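Local coordinates for truncated hemoglobin from geobacillus stearothermophilus (Geobacillus stearothermophilus, PDB 2BKM), which probably binds oxygen reversibly at the iron of its haem group, serving oxygen transport or storage in a thermophilic bacterium, at residues Thr15-Val20 against Lys47-Leu52; Val20-Arg25 against Arg93-Glu98; Thr53-Gly58 against Glu107-Arg112. All coordinates share one frame; numbering follows the deposited sequence.

Interaction 1 of 3, residues Thr15-Val20 against Lys47-Leu52; sequences TVAKLV and KQKQFL. With HEM (protoporphyrin IX containing Fe), chain D.
V20 and L52 form the buried inner part of this contact at normal packing distances: CG2 of V20, the branch beside its own backbone N, lies 4.0 Å from L52 CD1 and equally far from the CA of K49. One helical turn earlier V16 faces the same helix with its other branch, CG1, anti to the backbone N, 3.8 Å from K49 O and 4.1 Å from L52 CB. The valine and leucine contacts are apolar, and no hydrogen bond crosses between the segments. The tightest pair lies instead at the partly exposed margin. There K49 reaches across to A17, its chain bent at both outer torsions, chi3 (-148°) placing CE and chi4 (-37°) placing NZ. CE is squeezed to 3.3 Å from A17 CB, closer than usual van der Waals contact, while the ammonium forms a salt bridge with E13. On the far side of the second helix, K47 NZ donates to haem O1D over 2.8 Å, and Q48 lines the distal pocket. The short segments cross at 139° with axes 9.6 Å apart, in the manner of the B and E helices of the two-over-two truncated-globin fold. Helix 82-98 packs on L19, and helix 104-120 covers both L19 and L52.

Interaction 2 of 3, residues Val20-Arg25 against Arg93-Glu98; sequences VEAFYR and RAAMDE. With ACT (acetate ion), chain E.
A salt bridge from R25 NH1 to E98 OE1 spans 3.0 Å, with an N-H...O angle of 161°. OE1 lies near the guanidinium plane but is approached from above its own carboxylate plane. E98 reaches this position with an extended chain, CG anti to the backbone N (chi1 177°). Within its own helix the guanidinium is held by E21, NH2 lying 2.8 Å from E21 OE2, while E98 has a second charged partner in R26, on OE2. A water completes the network: it donates to A22 O and, over 2.7 Å, to E98 OE2, and accepts from R25 NE. Inside this border, helices 12-29 and 82-98, equivalent to B and G of the two-over-two globin sandwich, come to 8.2 Å between segment axes and cross at 134°. The small side chains of A22 and A95 are consistent with this close approach: A95 CB rests 3.5 Å from F23 N and meets A22 CB at 3.8 Å. F23 adds its CB, while its ring continues toward the distal pocket, where W88 meets it edge-to-face. Y24 lines the oxygen site, its OH donating to acetate O over a very short 2.4 Å; the ion, probably from the crystallisation liquor, also bonds W88 NE1.

Interaction 3 of 3, residues Thr53-Gly58 against Glu107-Arg112; sequences TQYLGG and EQFYHR
Flat against one face of the Y55 ring lies the guanidinium of R112, a cation-pi stack that is the main element joining the C-terminal end of helix 42-55 to helix 104-120, the E and H helices of the two-over-two globin fold. The evidence is geometric: the centres are 4.0 Å apart and the planes only 20° from parallel, and NH2 sits above the ring centre. The two side chains run past each other in opposite directions, which carries the guanidinium back to the main chain of Y55. A bend in the arginine chain at chi3 (54°) places NE for this return. NH1 then donates to Y55 O over 2.7 Å, although the N-H...O angle is only 132°, and NH2 adds a weak second bond to the same oxygen. Y55 is the last helical residue, so its carbonyl lies at the C-terminal end, where the positive charge probably meets a favourable helix-end field. The turn finishes in a Schellman motif, with G57 at positive phi and G58 N bonded to T53 O over 2.8 Å.

F109 is the third main contributor. It meets two neighbours in different ways: L56 places CD2 over one face, 3.7 Å from the ring centroid in a CH-pi contact, whereas Y55 CE1 approaches in the ring plane at the edge, 4.0 Å from F109 CE2. L56 and F109 cross at about a right angle, and L19 and M96 also pack on the phenylalanine, continuing the buried interior. The tyrosine ring reaches in the other direction too, meeting F51 near the haem. At its far end the hydroxyl is hydrogen-bonded to T116 OG1, which is also bonded to R112 O, and Y55 OH lies 3.3 Å from R112 CB.

In the fold
Interaction 1 is central: its centre lies about 10 Å from those of interactions 2 and 3, which are themselves about 15 Å apart. Helix 12-29 serves interactions 1 and 2, with V20 common to both, and helix 42-55 serves 1 and 3. Along the chain interaction 1 closes before 3 opens, whereas the segments of 2 alternate with those of each of the others. L19 links them physically, its CD1 against M96 CG and its CD2 against F109 CE1. Together the contacts tie helices 12-29 and 42-55 to helices 82-98 and 104-120, giving the two-layered globin sandwich. Q48 and Y24, from interactions 1 and 2, meet in the distal pocket beside the haem.

Interaction 1 of 3, residues Thr15-Val20 against Lys47-Leu52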
loop_
_atom_site.group_PDB
_atom_site.type_symbol
_atom_site.label_atom_id
_atom_site.label_comp_id
_atom_site.label_asym_id
_atom_site.label_seq_id
_atom_site.Cartn_x
_atom_site.Cartn_y
_atom_site.Cartn_z
ATOM N N THR A 15 -7.630 0.429 11.696
ATOM C CA THR A 15 -6.756 -0.565 11.073
ATOM C C THR A 15 -5.861 0.099 10.024
ATOM O O THR A 15 -4.662 -0.166 9.945
ATOM C CB THR A 15 -7.591 -1.656 10.424
ATOM O OG1 THR A 15 -8.329 -2.298 11.457
ATOM C CG2 THR A 15 -6.711 -2.709 9.773
ATOM N N VAL A 16 -6.446 0.952 9.201
ATOM C CA VAL A 16 -5.635 1.593 8.177
ATOM C C VAL A 16 -4.519 2.387 8.797
ATOM O O VAL A 16 -3.396 2.332 8.325
ATOM C CB VAL A 16 -6.481 2.457 7.221
ATOM C CG1 VAL A 16 -5.608 3.241 6.224
ATOM C CG2 VAL A 16 -7.492 1.579 6.489
ATOM N N ALA A 17 -4.830 3.128 9.865
ATOM C CA ALA A 17 -3.798 3.925 10.517
ATOM C C ALA A 17 -2.653 3.067 11.028
ATOM O O ALA A 17 -1.484 3.413 10.840
ATOM C CB ALA A 17 -4.407 4.685 11.686
ATOM N N LYS A 18 -2.995 1.990 11.732
ATOM C CA LYS A 18 -1.994 1.150 12.298
ATOM C C LYS A 18 -1.162 0.518 11.196
ATOM O O LYS A 18 0.031 0.421 11.293
ATOM C CB LYS A 18 -2.663 0.028 13.094
ATOM C CG LYS A 18 -3.095 0.431 14.464
ATOM C CD LYS A 18 -3.843 -0.725 15.067
ATOM C CE LYS A 18 -3.885 -0.622 16.569
ATOM N NZ LYS A 18 -4.368 -1.919 17.089
ATOM N N LEU A 19 -1.859 0.082 10.156
ATOM C CA LEU A 19 -1.209 -0.604 9.047
ATOM C C LEU A 19 -0.193 0.297 8.360
ATOM O O LEU A 19 0.942 -0.116 8.096
ATOM C CB LEU A 19 -2.259 -1.071 8.034
ATOM C CG LEU A 19 -1.648 -1.853 6.860
ATOM C CD1 LEU A 19 -0.922 -3.099 7.350
ATOM C CD2 LEU A 19 -2.793 -2.218 5.923
ATOM N N VAL A 20 -0.604 1.528 8.066
ATOM C CA VAL A 20 0.286 2.460 7.393
ATOM C C VAL A 20 1.511 2.765 8.228
ATOM O O VAL A 20 2.594 2.771 7.715
ATOM C CB VAL A 20 -0.496 3.745 7.037
ATOM C CG1 VAL A 20 0.446 4.889 6.704
ATOM C CG2 VAL A 20 -1.441 3.435 5.916
ATOM N N LYS A 47 -0.548 10.340 2.635
ATOM C CA LYS A 47 -1.222 10.094 1.374
ATOM C C LYS A 47 -1.697 8.664 1.287
ATOM O O LYS A 47 -2.758 8.406 0.791
ATOM C CB LYS A 47 -0.266 10.341 0.219
ATOM C CG LYS A 47 0.027 11.812 -0.042
ATOM C CD LYS A 47 1.109 11.940 -1.108
ATOM C CE LYS A 47 1.286 13.387 -1.522
ATOM N NZ LYS A 47 2.356 13.475 -2.563
ATOM N N GLN A 48 -0.881 7.729 1.771
ATOM C CA GLN A 48 -1.271 6.334 1.709
ATOM C C GLN A 48 -2.447 6.028 2.621
ATOM O O GLN A 48 -3.297 5.219 2.283
ATOM C CB GLN A 48 -0.088 5.470 2.122
ATOM C CG GLN A 48 -0.280 3.970 1.878
ATOM C CD GLN A 48 -0.320 3.634 0.394
ATOM O OE1 GLN A 48 0.719 3.228 -0.171
ATOM N NE2 GLN A 48 -1.464 3.824 -0.251
ATOM N N LYS A 49 -2.472 6.648 3.790
ATOM C CA LYS A 49 -3.645 6.474 4.640
ATOM C C LYS A 49 -4.904 6.938 3.907
ATOM O O LYS A 49 -5.936 6.269 3.900
ATOM C CB LYS A 49 -3.479 7.232 5.938
ATOM C CG LYS A 49 -4.696 7.053 6.806
ATOM C CD LYS A 49 -4.508 7.424 8.249
ATOM C CE LYS A 49 -5.383 6.528 9.153
ATOM N NZ LYS A 49 -6.784 6.069 8.731
ATOM N N GLN A 50 -4.808 8.106 3.258
ATOM C CA GLN A 50 -5.945 8.605 2.481
ATOM C C GLN A 50 -6.297 7.679 1.328
ATOM O O GLN A 50 -7.456 7.336 1.108
ATOM C CB GLN A 50 -5.635 9.994 1.921
ATOM C CG GLN A 50 -5.480 11.023 3.004
ATOM C CD GLN A 50 -5.056 12.332 2.437
ATOM O OE1 GLN A 50 -4.168 12.397 1.598
ATOM N NE2 GLN A 50 -5.706 13.386 2.869
ATOM N N PHE A 51 -5.267 7.215 0.612
ATOM C CA PHE A 51 -5.506 6.372 -0.522
ATOM C C PHE A 51 -6.143 5.038 -0.138
ATOM O O PHE A 51 -7.102 4.629 -0.748
ATOM C CB PHE A 51 -4.224 6.114 -1.313
ATOM C CG PHE A 51 -4.470 5.224 -2.463
ATOM C CD1 PHE A 51 -5.123 5.723 -3.574
ATOM C CD2 PHE A 51 -4.173 3.843 -2.399
ATOM C CE1 PHE A 51 -5.456 4.858 -4.653
ATOM C CE2 PHE A 51 -4.484 2.989 -3.436
ATOM C CZ PHE A 51 -5.137 3.467 -4.573
ATOM N N LEU A 52 -5.572 4.383 0.864
ATOM C CA LEU A 52 -6.056 3.061 1.206
ATOM C C LEU A 52 -7.486 3.152 1.741
ATOM O O LEU A 52 -8.308 2.292 1.458
ATOM C CB LEU A 52 -5.149 2.408 2.237
ATOM C CG LEU A 52 -3.773 1.987 1.684
ATOM C CD1 LEU A 52 -2.966 1.454 2.820
ATOM C CD2 LEU A 52 -3.943 0.957 0.569
HETATM C CHA HEM D . 3.776 6.968 -4.038
HETATM C CHB HEM D . 6.890 3.344 -4.614
HETATM C CHC HEM D . 3.127 0.318 -5.040
HETATM C CHD HEM D . 0.195 3.766 -3.443
HETATM C C1A HEM D . 4.912 6.214 -4.118
HETATM C C2A HEM D . 6.244 6.777 -4.057
HETATM C C3A HEM D . 7.103 5.772 -4.216
HETATM C C4A HEM D . 6.342 4.562 -4.389
HETATM C CMA HEM D . 8.639 5.877 -4.206
HETATM C CAA HEM D . 6.579 8.259 -3.816
HETATM C CBA HEM D . 6.254 8.615 -2.378
HETATM C CGA HEM D . 6.206 10.108 -2.120
HETATM O O1A HEM D . 6.551 10.946 -3.018
HETATM O O2A HEM D . 5.780 10.498 -1.003
HETATM C C1B HEM D . 6.129 2.231 -4.826
HETATM C C2B HEM D . 6.646 0.928 -5.195
HETATM C C3B HEM D . 5.604 0.116 -5.339
HETATM C C4B HEM D . 4.380 0.828 -5.058
HETATM C CMB HEM D . 8.133 0.549 -5.353
HETATM C CAB HEM D . 5.689 -1.355 -5.713
HETATM C CBB HEM D . 4.741 -1.973 -6.430
HETATM C C1C HEM D . 2.008 0.961 -4.557
HETATM C C2C HEM D . 0.742 0.338 -4.253
HETATM C C3C HEM D . -0.043 1.334 -3.820
HETATM C C4C HEM D . 0.704 2.567 -3.828
HETATM C CMC HEM D . 0.383 -1.170 -4.405
HETATM C CAC HEM D . -1.489 1.276 -3.304
HETATM C CBC HEM D . -2.279 0.212 -3.346
HETATM C C1D HEM D . 0.884 4.936 -3.498
HETATM C C2D HEM D . 0.285 6.224 -3.250
HETATM C C3D HEM D . 1.388 7.201 -3.450
HETATM C C4D HEM D . 2.540 6.425 -3.838
HETATM C CMD HEM D . -1.164 6.505 -2.829
HETATM C CAD HEM D . 1.292 8.707 -3.304
HETATM C CBD HEM D . 1.084 9.337 -4.687
HETATM C CGD HEM D . 1.150 10.833 -4.487
HETATM O O1D HEM D . 2.282 11.414 -4.392
HETATM O O2D HEM D . 0.043 11.420 -4.351
HETATM N NA HEM D . 5.019 4.856 -4.327
HETATM N NB HEM D . 4.756 2.115 -4.762
HETATM N NC HEM D . 1.960 2.303 -4.266
HETATM N ND HEM D . 2.215 5.099 -3.834
HETATM FE FE HEM D . 3.479 3.598 -4.316
#

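Interaction 2 of 3, residues Val20-Arg25 against Arg93-Glu98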
loop_
_atom_site.group_PDB
_atom_site.type_symbol
_atom_site.label_atom_id
_atom_site.label_comp_id
_atom_site.label_asym_id
_atom_site.label_seq_id
_atom_site.Cartn_x
_atom_site.Cartn_y
_atom_site.Cartn_z
ATOM N N VAL A 20 -0.604 1.528 8.066
ATOM C CA VAL A 20 0.286 2.460 7.393
ATOM C C VAL A 20 1.511 2.765 8.228
ATOM O O VAL A 20 2.594 2.771 7.715
ATOM C CB VAL A 20 -0.496 3.745 7.037
ATOM C CG1 VAL A 20 0.446 4.889 6.704
ATOM C CG2 VAL A 20 -1.441 3.435 5.916
ATOM N N GLU A 21 1.301 3.005 9.518
ATOM C CA GLU A 21 2.423 3.252 10.416
ATOM C C GLU A 21 3.413 2.080 10.362
ATOM O O GLU A 21 4.613 2.274 10.193
ATOM C CB GLU A 21 1.888 3.436 11.833
ATOM C CG GLU A 21 2.986 3.818 12.815
ATOM C CD GLU A 21 2.632 3.539 14.284
ATOM O OE1 GLU A 21 1.527 3.013 14.599
ATOM O OE2 GLU A 21 3.506 3.841 15.136
ATOM N N ALA A 22 2.894 0.855 10.465
ATOM C CA ALA A 22 3.774 -0.285 10.459
ATOM C C ALA A 22 4.466 -0.470 9.111
ATOM O O ALA A 22 5.646 -0.807 9.031
ATOM C CB ALA A 22 2.966 -1.520 10.848
ATOM N N PHE A 23 3.708 -0.249 8.054
ATOM C CA PHE A 23 4.209 -0.416 6.714
ATOM C C PHE A 23 5.420 0.504 6.436
ATOM O O PHE A 23 6.436 0.056 5.925
ATOM C CB PHE A 23 3.077 -0.184 5.716
ATOM C CG PHE A 23 3.519 -0.319 4.279
ATOM C CD1 PHE A 23 3.509 0.800 3.459
ATOM C CD2 PHE A 23 3.970 -1.530 3.762
ATOM C CE1 PHE A 23 3.907 0.699 2.139
ATOM C CE2 PHE A 23 4.383 -1.640 2.438
ATOM C CZ PHE A 23 4.352 -0.531 1.625
ATOM N N TYR A 24 5.279 1.780 6.796
ATOM C CA TYR A 24 6.373 2.698 6.453
ATOM C C TYR A 24 7.593 2.484 7.301
ATOM O O TYR A 24 8.717 2.771 6.843
ATOM C CB TYR A 24 5.939 4.157 6.356
ATOM C CG TYR A 24 5.151 4.298 5.099
ATOM C CD1 TYR A 24 3.778 4.455 5.127
ATOM C CD2 TYR A 24 5.787 4.184 3.872
ATOM C CE1 TYR A 24 3.053 4.518 3.949
ATOM C CE2 TYR A 24 5.090 4.236 2.701
ATOM C CZ TYR A 24 3.707 4.400 2.744
ATOM O OH TYR A 24 2.980 4.443 1.577
ATOM N N ARG A 25 7.417 1.937 8.508
ATOM C CA ARG A 25 8.621 1.539 9.239
ATOM C C ARG A 25 9.377 0.433 8.489
ATOM O O ARG A 25 10.613 0.406 8.478
ATOM C CB ARG A 25 8.284 1.044 10.642
ATOM C CG ARG A 25 7.845 2.139 11.575
ATOM C CD ARG A 25 7.861 1.588 13.011
ATOM N NE ARG A 25 6.847 0.552 13.223
ATOM C CZ ARG A 25 5.615 0.822 13.640
ATOM N NH1 ARG A 25 4.734 -0.158 13.824
ATOM N NH2 ARG A 25 5.267 2.087 13.873
ATOM N N ARG A 93 2.878 -7.420 3.860
ATOM C CA ARG A 93 2.503 -8.607 4.614
ATOM C C ARG A 93 3.095 -8.502 6.011
ATOM O O ARG A 93 2.415 -8.876 6.980
ATOM C CB ARG A 93 3.072 -9.851 3.973
ATOM C CG ARG A 93 2.422 -10.243 2.680
ATOM C CD ARG A 93 2.807 -11.642 2.219
ATOM N NE ARG A 93 4.268 -11.838 2.237
ATOM C CZ ARG A 93 5.075 -11.519 1.221
ATOM N NH1 ARG A 93 4.601 -10.921 0.145
ATOM N NH2 ARG A 93 6.375 -11.727 1.299
ATOM N N ALA A 94 4.345 -8.054 6.137
ATOM C CA ALA A 94 4.969 -7.977 7.454
ATOM C C ALA A 94 4.218 -6.970 8.334
ATOM O O ALA A 94 4.057 -7.195 9.522
ATOM C CB ALA A 94 6.452 -7.564 7.316
ATOM N N ALA A 95 3.767 -5.866 7.746
ATOM C CA ALA A 95 3.035 -4.857 8.503
ATOM C C ALA A 95 1.677 -5.403 8.924
ATOM O O ALA A 95 1.243 -5.138 10.046
ATOM C CB ALA A 95 2.879 -3.594 7.668
ATOM N N MET A 96 0.981 -6.113 8.024
ATOM C CA MET A 96 -0.296 -6.724 8.379
ATOM C C MET A 96 -0.086 -7.689 9.513
ATOM O O MET A 96 -0.857 -7.667 10.470
ATOM C CB MET A 96 -0.940 -7.421 7.184
ATOM C CG MET A 96 -1.415 -6.451 6.144
ATOM S SD MET A 96 -1.897 -7.282 4.634
ATOM C CE MET A 96 -2.805 -5.981 3.820
ATOM N N ASP A 97 0.957 -8.507 9.415
ATOM C CA ASP A 97 1.220 -9.468 10.509
ATOM C C ASP A 97 1.497 -8.700 11.808
ATOM O O ASP A 97 0.974 -9.076 12.895
ATOM C CB ASP A 97 2.417 -10.330 10.214
ATOM C CG ASP A 97 2.219 -11.277 9.074
ATOM O OD1 ASP A 97 1.079 -11.524 8.637
ATOM O OD2 ASP A 97 3.255 -11.799 8.584
ATOM N N GLU A 98 2.265 -7.626 11.716
ATOM C CA GLU A 98 2.735 -6.925 12.924
ATOM C C GLU A 98 1.556 -6.329 13.650
ATOM O O GLU A 98 1.550 -6.318 14.872
ATOM C CB GLU A 98 3.690 -5.826 12.520
ATOM C CG GLU A 98 4.190 -4.979 13.670
ATOM C CD GLU A 98 5.267 -4.000 13.222
ATOM O OE1 GLU A 98 5.523 -3.056 13.973
ATOM O OE2 GLU A 98 5.850 -4.186 12.127
HETATM C C ACT E . 3.688 3.912 -1.216
HETATM O O ACT E . 3.882 3.223 -0.218
HETATM O OXT ACT E . 3.600 3.303 -2.265
HETATM C CH3 ACT E . 3.544 5.385 -1.149
HETATM O O HOH W 1 6.910 -1.851 11.307
#

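Interaction 3 of 3, residues Thr53-Gly58 against Glu107-Arg112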
loop_
_atom_site.group_PDB
_atom_site.type_symbol
_atom_site.label_atom_id
_atom_site.label_comp_id
_atom_site.label_asym_id
_atom_site.label_seq_id
_atom_site.Cartn_x
_atom_site.Cartn_y
_atom_site.Cartn_z
ATOM N N THR A 53 -7.795 4.252 2.428
ATOM C CA THR A 53 -9.164 4.466 2.893
ATOM C C THR A 53 -10.124 4.442 1.709
ATOM O O THR A 53 -11.106 3.717 1.694
ATOM C CB THR A 53 -9.225 5.820 3.650
ATOM O OG1 THR A 53 -8.437 5.697 4.841
ATOM C CG2 THR A 53 -10.690 6.153 3.980
ATOM N N GLN A 54 -9.802 5.224 0.693
ATOM C CA GLN A 54 -10.629 5.297 -0.486
ATOM C C GLN A 54 -10.629 3.991 -1.263
ATOM O O GLN A 54 -11.654 3.537 -1.708
ATOM C CB GLN A 54 -10.097 6.484 -1.289
ATOM C CG GLN A 54 -10.617 6.710 -2.657
ATOM C CD GLN A 54 -10.028 7.981 -3.207
ATOM O OE1 GLN A 54 -9.808 8.945 -2.476
ATOM N NE2 GLN A 54 -9.763 7.992 -4.502
ATOM N N TYR A 55 -9.451 3.396 -1.399
ATOM C CA TYR A 55 -9.289 2.168 -2.130
ATOM C C TYR A 55 -10.128 1.060 -1.553
ATOM O O TYR A 55 -10.613 0.211 -2.294
ATOM C CB TYR A 55 -7.844 1.799 -1.949
ATOM C CG TYR A 55 -7.284 0.579 -2.620
ATOM C CD1 TYR A 55 -7.015 -0.575 -1.881
ATOM C CD2 TYR A 55 -6.941 0.610 -3.954
ATOM C CE1 TYR A 55 -6.381 -1.633 -2.435
ATOM C CE2 TYR A 55 -6.282 -0.469 -4.539
ATOM C CZ TYR A 55 -6.017 -1.584 -3.761
ATOM O OH TYR A 55 -5.368 -2.639 -4.333
ATOM N N LEU A 56 -10.305 1.082 -0.231
ATOM C CA LEU A 56 -11.055 0.026 0.442
ATOM C C LEU A 56 -12.540 0.275 0.466
ATOM O O LEU A 56 -13.278 -0.517 1.053
ATOM C CB LEU A 56 -10.525 -0.128 1.852
ATOM C CG LEU A 56 -9.151 -0.780 2.085
ATOM C CD1 LEU A 56 -8.630 -0.316 3.386
ATOM C CD2 LEU A 56 -9.352 -2.249 2.182
ATOM N N GLY A 57 -12.970 1.427 -0.061
ATOM C CA GLY A 57 -14.406 1.729 -0.086
ATOM C C GLY A 57 -14.803 2.690 1.020
ATOM O O GLY A 57 -15.994 2.935 1.255
ATOM N N GLY A 58 -13.832 3.228 1.738
ATOM C CA GLY A 58 -14.112 4.258 2.727
ATOM C C GLY A 58 -14.268 5.597 2.024
ATOM O O GLY A 58 -14.312 5.674 0.781
ATOM N N GLU A 107 -6.892 -11.012 3.599
ATOM C CA GLU A 107 -6.334 -11.575 2.371
ATOM C C GLU A 107 -6.976 -10.990 1.149
ATOM O O GLU A 107 -6.323 -10.833 0.103
ATOM C CB GLU A 107 -6.428 -13.105 2.356
ATOM C CG GLU A 107 -5.836 -13.747 3.555
ATOM C CD GLU A 107 -4.375 -13.608 3.693
ATOM O OE1 GLU A 107 -3.662 -12.931 2.876
ATOM O OE2 GLU A 107 -3.909 -14.240 4.685
ATOM N N GLN A 108 -8.254 -10.659 1.240
ATOM C CA GLN A 108 -8.937 -10.028 0.112
ATOM C C GLN A 108 -8.272 -8.678 -0.171
ATOM O O GLN A 108 -7.999 -8.314 -1.334
ATOM C CB GLN A 108 -10.415 -9.777 0.442
ATOM C CG GLN A 108 -11.291 -10.985 0.355
ATOM C CD GLN A 108 -12.635 -10.791 1.047
ATOM O OE1 GLN A 108 -13.296 -11.782 1.397
ATOM N NE2 GLN A 108 -13.037 -9.551 1.264
ATOM N N PHE A 109 -8.026 -7.924 0.882
ATOM C CA PHE A 109 -7.339 -6.642 0.744
ATOM C C PHE A 109 -5.934 -6.847 0.168
ATOM O O PHE A 109 -5.538 -6.171 -0.784
ATOM C CB PHE A 109 -7.291 -6.008 2.144
ATOM C CG PHE A 109 -6.539 -4.724 2.251
ATOM C CD1 PHE A 109 -6.128 -4.304 3.511
ATOM C CD2 PHE A 109 -6.296 -3.890 1.154
ATOM C CE1 PHE A 109 -5.460 -3.080 3.691
ATOM C CE2 PHE A 109 -5.631 -2.669 1.326
ATOM C CZ PHE A 109 -5.176 -2.279 2.565
ATOM N N TYR A 110 -5.192 -7.797 0.734
ATOM C CA TYR A 110 -3.846 -8.072 0.253
ATOM C C TYR A 110 -3.889 -8.432 -1.210
ATOM O O TYR A 110 -3.023 -7.962 -1.977
ATOM C CB TYR A 110 -3.221 -9.190 1.063
ATOM C CG TYR A 110 -1.800 -9.426 0.621
ATOM C CD1 TYR A 110 -1.492 -10.542 -0.092
ATOM C CD2 TYR A 110 -0.815 -8.466 0.856
ATOM C CE1 TYR A 110 -0.220 -10.781 -0.565
ATOM C CE2 TYR A 110 0.491 -8.663 0.435
ATOM C CZ TYR A 110 0.773 -9.829 -0.272
ATOM O OH TYR A 110 2.026 -10.051 -0.773
ATOM N N HIS A 111 -4.881 -9.235 -1.637
ATOM C CA HIS A 111 -4.935 -9.615 -3.049
ATOM C C HIS A 111 -5.207 -8.417 -3.921
ATOM O O HIS A 111 -4.672 -8.340 -5.021
ATOM C CB HIS A 111 -5.970 -10.703 -3.255
ATOM C CG HIS A 111 -5.550 -11.972 -2.631
ATOM N ND1 HIS A 111 -6.459 -12.911 -2.187
ATOM C CD2 HIS A 111 -4.319 -12.456 -2.323
ATOM C CE1 HIS A 111 -5.800 -13.924 -1.643
ATOM N NE2 HIS A 111 -4.496 -13.691 -1.736
ATOM N N ARG A 112 -5.997 -7.471 -3.449
ATOM C CA ARG A 112 -6.191 -6.254 -4.256
ATOM C C ARG A 112 -4.847 -5.576 -4.399
ATOM O O ARG A 112 -4.512 -5.136 -5.479
ATOM C CB ARG A 112 -7.175 -5.322 -3.574
ATOM C CG ARG A 112 -8.583 -5.859 -3.626
ATOM C CD ARG A 112 -9.615 -4.844 -3.280
ATOM N NE ARG A 112 -9.505 -3.642 -4.094
ATOM C CZ ARG A 112 -10.082 -2.495 -3.759
ATOM N NH1 ARG A 112 -10.860 -2.422 -2.665
ATOM N NH2 ARG A 112 -9.890 -1.430 -4.514
#